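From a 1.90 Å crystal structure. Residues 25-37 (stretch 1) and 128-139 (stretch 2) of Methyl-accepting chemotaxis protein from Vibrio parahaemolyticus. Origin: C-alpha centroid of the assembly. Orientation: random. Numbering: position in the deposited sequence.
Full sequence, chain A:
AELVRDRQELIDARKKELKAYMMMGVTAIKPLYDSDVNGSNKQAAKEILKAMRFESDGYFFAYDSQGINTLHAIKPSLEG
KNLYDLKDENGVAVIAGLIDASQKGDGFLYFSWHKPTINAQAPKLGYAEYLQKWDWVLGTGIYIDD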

# COMPACT_ATOMS: atom_id res chain seq x y z
N GLY A 25 1.42 5.05 0.06
CA GLY A 25 1.41 6.06 -0.98
C GLY A 25 2.47 7.15 -0.72
O GLY A 25 3.24 7.49 -1.61
N VAL A 26 2.51 7.65 0.51
CA VAL A 26 3.46 8.66 0.93
C VAL A 26 4.92 8.16 0.78
O VAL A 26 5.80 8.90 0.30
N THR A 27 5.16 6.92 1.15
CA THR A 27 6.52 6.39 1.03
C THR A 27 6.88 6.01 -0.41
O THR A 27 8.02 6.17 -0.80
N ALA A 28 5.91 5.56 -1.21
CA ALA A 28 6.17 5.27 -2.62
C ALA A 28 6.73 6.47 -3.38
O ALA A 28 7.55 6.29 -4.29
N ILE A 29 6.27 7.69 -3.02
CA ILE A 29 6.71 8.91 -3.71
C ILE A 29 7.80 9.64 -2.93
O ILE A 29 8.24 10.71 -3.33
N LYS A 30 8.25 9.07 -1.81
CA LYS A 30 9.23 9.78 -0.98
C LYS A 30 10.55 10.17 -1.70
O LYS A 30 11.03 11.29 -1.52
N PRO A 31 11.13 9.26 -2.51
CA PRO A 31 12.37 9.63 -3.24
C PRO A 31 12.15 10.87 -4.10
O PRO A 31 12.96 11.81 -4.08
N LEU A 32 11.00 10.91 -4.80
CA LEU A 32 10.63 12.07 -5.61
C LEU A 32 10.34 13.33 -4.80
O LEU A 32 10.83 14.43 -5.14
N TYR A 33 9.55 13.19 -3.74
CA TYR A 33 9.17 14.29 -2.87
C TYR A 33 10.42 14.93 -2.25
O TYR A 33 10.56 16.15 -2.29
N ASP A 34 11.28 14.09 -1.68
CA ASP A 34 12.49 14.54 -1.00
C ASP A 34 13.47 15.28 -1.94
O ASP A 34 14.06 16.28 -1.54
N SER A 35 13.63 14.77 -3.17
CA SER A 35 14.54 15.35 -4.16
C SER A 35 13.94 16.43 -5.07
O SER A 35 14.60 16.90 -6.00
N ASP A 36 12.69 16.80 -4.81
CA ASP A 36 12.00 17.74 -5.68
C ASP A 36 12.66 19.12 -5.65
O ASP A 36 13.09 19.59 -4.58
N VAL A 37 12.69 19.78 -6.81
CA VAL A 37 13.12 21.18 -6.90
C VAL A 37 11.98 21.96 -7.56
O VAL A 37 11.74 21.81 -8.75
N ALA A 128 -7.09 11.52 4.88
CA ALA A 128 -6.15 12.39 4.18
C ALA A 128 -4.97 12.89 5.07
O ALA A 128 -5.12 13.10 6.32
N GLU A 129 -3.80 13.01 4.42
CA GLU A 129 -2.60 13.56 5.04
C GLU A 129 -2.10 14.72 4.20
O GLU A 129 -2.23 14.74 2.96
N TYR A 130 -1.57 15.74 4.88
CA TYR A 130 -1.13 16.95 4.18
C TYR A 130 0.36 16.89 3.88
O TYR A 130 1.17 16.59 4.79
N LEU A 131 0.72 17.11 2.62
CA LEU A 131 2.09 17.11 2.13
C LEU A 131 2.49 18.55 1.78
O LEU A 131 2.26 19.04 0.66
N GLN A 132 3.04 19.24 2.76
CA GLN A 132 3.08 20.71 2.67
C GLN A 132 3.96 21.26 1.53
O GLN A 132 3.66 22.33 0.99
N LYS A 133 5.01 20.53 1.15
CA LYS A 133 5.96 21.00 0.12
C LYS A 133 5.26 21.25 -1.20
O LYS A 133 5.56 22.21 -1.89
N TRP A 134 4.30 20.37 -1.51
CA TRP A 134 3.49 20.50 -2.71
C TRP A 134 2.07 21.08 -2.52
O TRP A 134 1.34 21.24 -3.51
N ASP A 135 1.72 21.43 -1.28
CA ASP A 135 0.37 21.81 -0.87
C ASP A 135 -0.63 20.75 -1.39
O ASP A 135 -1.62 21.11 -2.04
N TRP A 136 -0.34 19.48 -1.16
CA TRP A 136 -1.29 18.41 -1.49
C TRP A 136 -1.89 17.85 -0.23
O TRP A 136 -1.18 17.39 0.66
N VAL A 137 -3.23 17.86 -0.20
CA VAL A 137 -4.01 17.05 0.72
C VAL A 137 -4.27 15.76 -0.05
O VAL A 137 -5.12 15.73 -0.97
N LEU A 138 -3.49 14.75 0.29
CA LEU A 138 -3.52 13.44 -0.40
C LEU A 138 -4.45 12.53 0.40
O LEU A 138 -4.27 12.40 1.60
N GLY A 139 -5.40 11.88 -0.28
CA GLY A 139 -6.44 11.12 0.43
C GLY A 139 -6.76 9.79 -0.23
O GLY A 139 -6.45 9.58 -1.40

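Stretch 1 is mostly helical and lies against a hairpin formed by stretch 2, whose strands 128-131 and 136-139 are joined by a turn. Together the two stretches bury 628 Å². The first half of the contact is apolar; the second half is aromatic and polar.

Gly25 has no side chain and makes no contact. Val26 points toward the hairpin with chi1 t. Its CG2 lies 4.0 Å from Leu138 CD2, and its CG1 lies 4.3 Å from Leu131 CD2. The same CG2 is 3.9 Å from Glu129 OE1, at the margin of this apolar patch. Leu131 (m, t) and Leu138 (t, p) both point toward stretch 1. Thr27 and Ala28 are out of reach of the hairpin.

Ile29 is buried and points in, with chi1 p and chi2 t. Its CD1 is 4.0 Å from Leu131 CD1 and 4.1 Å from Trp134 CZ3, so one methyl group touches both the leucine and the indole. Lys30 does not reach stretch 2. Its NZ forms a salt bridge with Asp34 OD2 at 2.8 Å, one turn along the helix. Leu32 points sideways and adds little.

Tyr33 has the largest covered area in the contact, 133 Å². Its CA-to-CB bond points sideways, but chi1 t brings the ring end nearer to the hairpin. The ring edge meets the face of Trp134, with Tyr33 CD1 3.8 Å from Trp134 CD2 and the planes at 82°. Tyr33 CE1 also packs 4.0 Å from Leu131 CB. At the tip, Tyr33 OH accepts a hydrogen bond from Lys133 N at 3.0 Å, which ties the ring to the turn. Lys133 (t, t, m, t) extends over one face of the ring. Its NZ makes a cation-pi contact, 4.9 Å from the ring centroid, and also donates to Tyr33 O at 2.8 Å.

Asp34 points away, with chi1 m, but its end comes nearer. A water links it to the hairpin: the water donates to Asp34 OD1 at 2.9 Å and accepts from Lys133 NZ at 2.8 Å. Ser35 points away, and its OG donates to Pro31 O at 2.9 Å.

Asp36 points toward the hairpin with chi1 t. Its OD2 accepts a nearly straight hydrogen bond from Trp134 NE1 at 2.9 Å, at the edge of the indole. This bond satisfies the polar atom of the buried Trp134 (chi1 m). Val37 points away and makes no contact.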

# COMPACT_ATOMS: atom_id res chain seq x y z
CB VAL A 26 3.13 9.16 2.38
CG1 VAL A 26 4.28 10.09 2.94
CG2 VAL A 26 1.77 9.93 2.37
CB THR A 27 6.79 5.23 2.03
OG1 THR A 27 5.82 4.20 1.84
CG2 THR A 27 6.67 5.75 3.47
CB ALA A 28 4.92 4.70 -3.33
CB ILE A 29 5.52 9.86 -4.02
CG1 ILE A 29 4.89 10.36 -2.71
CG2 ILE A 29 4.49 9.12 -4.93
CD1 ILE A 29 4.20 11.72 -2.78
CB LYS A 30 9.49 8.99 0.32
CG LYS A 30 10.33 9.74 1.32
CD LYS A 30 10.17 9.17 2.73
CE LYS A 30 10.92 10.07 3.73
NZ LYS A 30 12.37 10.00 3.51
CB PRO A 31 12.60 8.42 -4.16
CG PRO A 31 11.97 7.27 -3.40
CD PRO A 31 10.74 7.86 -2.77
CB LEU A 32 9.43 11.72 -6.48
CG LEU A 32 9.60 10.71 -7.61
CD1 LEU A 32 8.23 10.22 -8.11
CD2 LEU A 32 10.40 11.28 -8.78
CB TYR A 33 8.27 13.77 -1.76
CG TYR A 33 7.57 14.81 -0.89
CD1 TYR A 33 6.55 15.63 -1.42
CD2 TYR A 33 7.88 14.93 0.47
CE1 TYR A 33 5.88 16.57 -0.62
CE2 TYR A 33 7.21 15.88 1.28
CZ TYR A 33 6.21 16.68 0.72
OH TYR A 33 5.54 17.58 1.53
CB ASP A 34 13.18 13.39 -0.25
CG ASP A 34 12.43 12.96 1.00
OD1 ASP A 34 11.48 13.64 1.44
OD2 ASP A 34 12.78 11.92 1.58
CB SER A 35 15.14 14.25 -5.04
OG SER A 35 14.16 13.70 -5.91
CB ASP A 36 10.55 17.87 -5.22
CG ASP A 36 9.75 18.81 -6.09
OD1 ASP A 36 9.53 18.46 -7.27
OD2 ASP A 36 9.36 19.89 -5.60
CB VAL A 37 14.45 21.37 -7.70
CG1 VAL A 37 14.79 22.86 -7.87
CG2 VAL A 37 15.60 20.63 -7.01
CB ALA A 128 -6.93 13.59 3.54
CB GLU A 129 -1.53 12.46 5.22
CG GLU A 129 -1.76 11.59 6.48
CD GLU A 129 -0.68 10.47 6.70
OE1 GLU A 129 0.38 10.50 5.98
OE2 GLU A 129 -0.94 9.57 7.58
CB TYR A 130 -1.46 18.19 5.05
CG TYR A 130 -1.10 19.50 4.38
CD1 TYR A 130 -1.55 19.80 3.10
CD2 TYR A 130 -0.31 20.45 5.04
CE1 TYR A 130 -1.23 21.01 2.47
CE2 TYR A 130 0.03 21.67 4.42
CZ TYR A 130 -0.43 21.93 3.13
OH TYR A 130 -0.11 23.12 2.49
CB LEU A 131 2.21 16.22 0.89
CG LEU A 131 1.96 14.72 1.09
CD1 LEU A 131 2.05 14.03 -0.27
CD2 LEU A 131 3.00 14.13 2.05
CB GLN A 132 3.50 21.31 4.02
CG GLN A 132 4.87 20.84 4.48
CD GLN A 132 6.01 21.75 3.97
OE1 GLN A 132 5.77 22.83 3.39
NE2 GLN A 132 7.24 21.29 4.17
CB LYS A 133 7.08 19.99 -0.09
CG LYS A 133 8.17 20.47 -1.06
CD LYS A 133 9.28 19.42 -1.28
CE LYS A 133 9.93 18.97 -0.00
NZ LYS A 133 11.13 18.12 -0.37
CB TRP A 134 3.39 19.12 -3.37
CG TRP A 134 4.69 18.70 -3.95
CD1 TRP A 134 5.80 19.49 -4.16
CD2 TRP A 134 5.02 17.41 -4.44
NE1 TRP A 134 6.81 18.75 -4.73
CE2 TRP A 134 6.35 17.46 -4.92
CE3 TRP A 134 4.32 16.20 -4.51
CZ2 TRP A 134 6.99 16.35 -5.48
CZ3 TRP A 134 4.96 15.10 -5.06
CH2 TRP A 134 6.28 15.18 -5.53
CB ASP A 135 -0.01 23.21 -1.39
CG ASP A 135 -1.30 23.74 -0.80
OD1 ASP A 135 -1.56 23.50 0.40
OD2 ASP A 135 -2.08 24.41 -1.55
CB TRP A 136 -0.64 17.27 -2.27
CG TRP A 136 -0.31 17.56 -3.71
CD1 TRP A 136 -0.53 18.72 -4.41
CD2 TRP A 136 0.31 16.66 -4.63
NE1 TRP A 136 -0.08 18.59 -5.71
CE2 TRP A 136 0.46 17.34 -5.85
CE3 TRP A 136 0.76 15.33 -4.53
CZ2 TRP A 136 1.01 16.72 -6.99
CZ3 TRP A 136 1.34 14.73 -5.64
CH2 TRP A 136 1.45 15.42 -6.85
CB VAL A 137 -5.32 17.76 1.08
CG1 VAL A 137 -6.19 16.85 1.98
CG2 VAL A 137 -5.04 19.09 1.80
CB LEU A 138 -2.11 12.84 -0.42
CG LEU A 138 -1.93 11.43 -1.02
CD1 LEU A 138 -2.32 11.43 -2.52
CD2 LEU A 138 -0.49 10.91 -0.84
O HOH W 1 11.28 16.46 1.85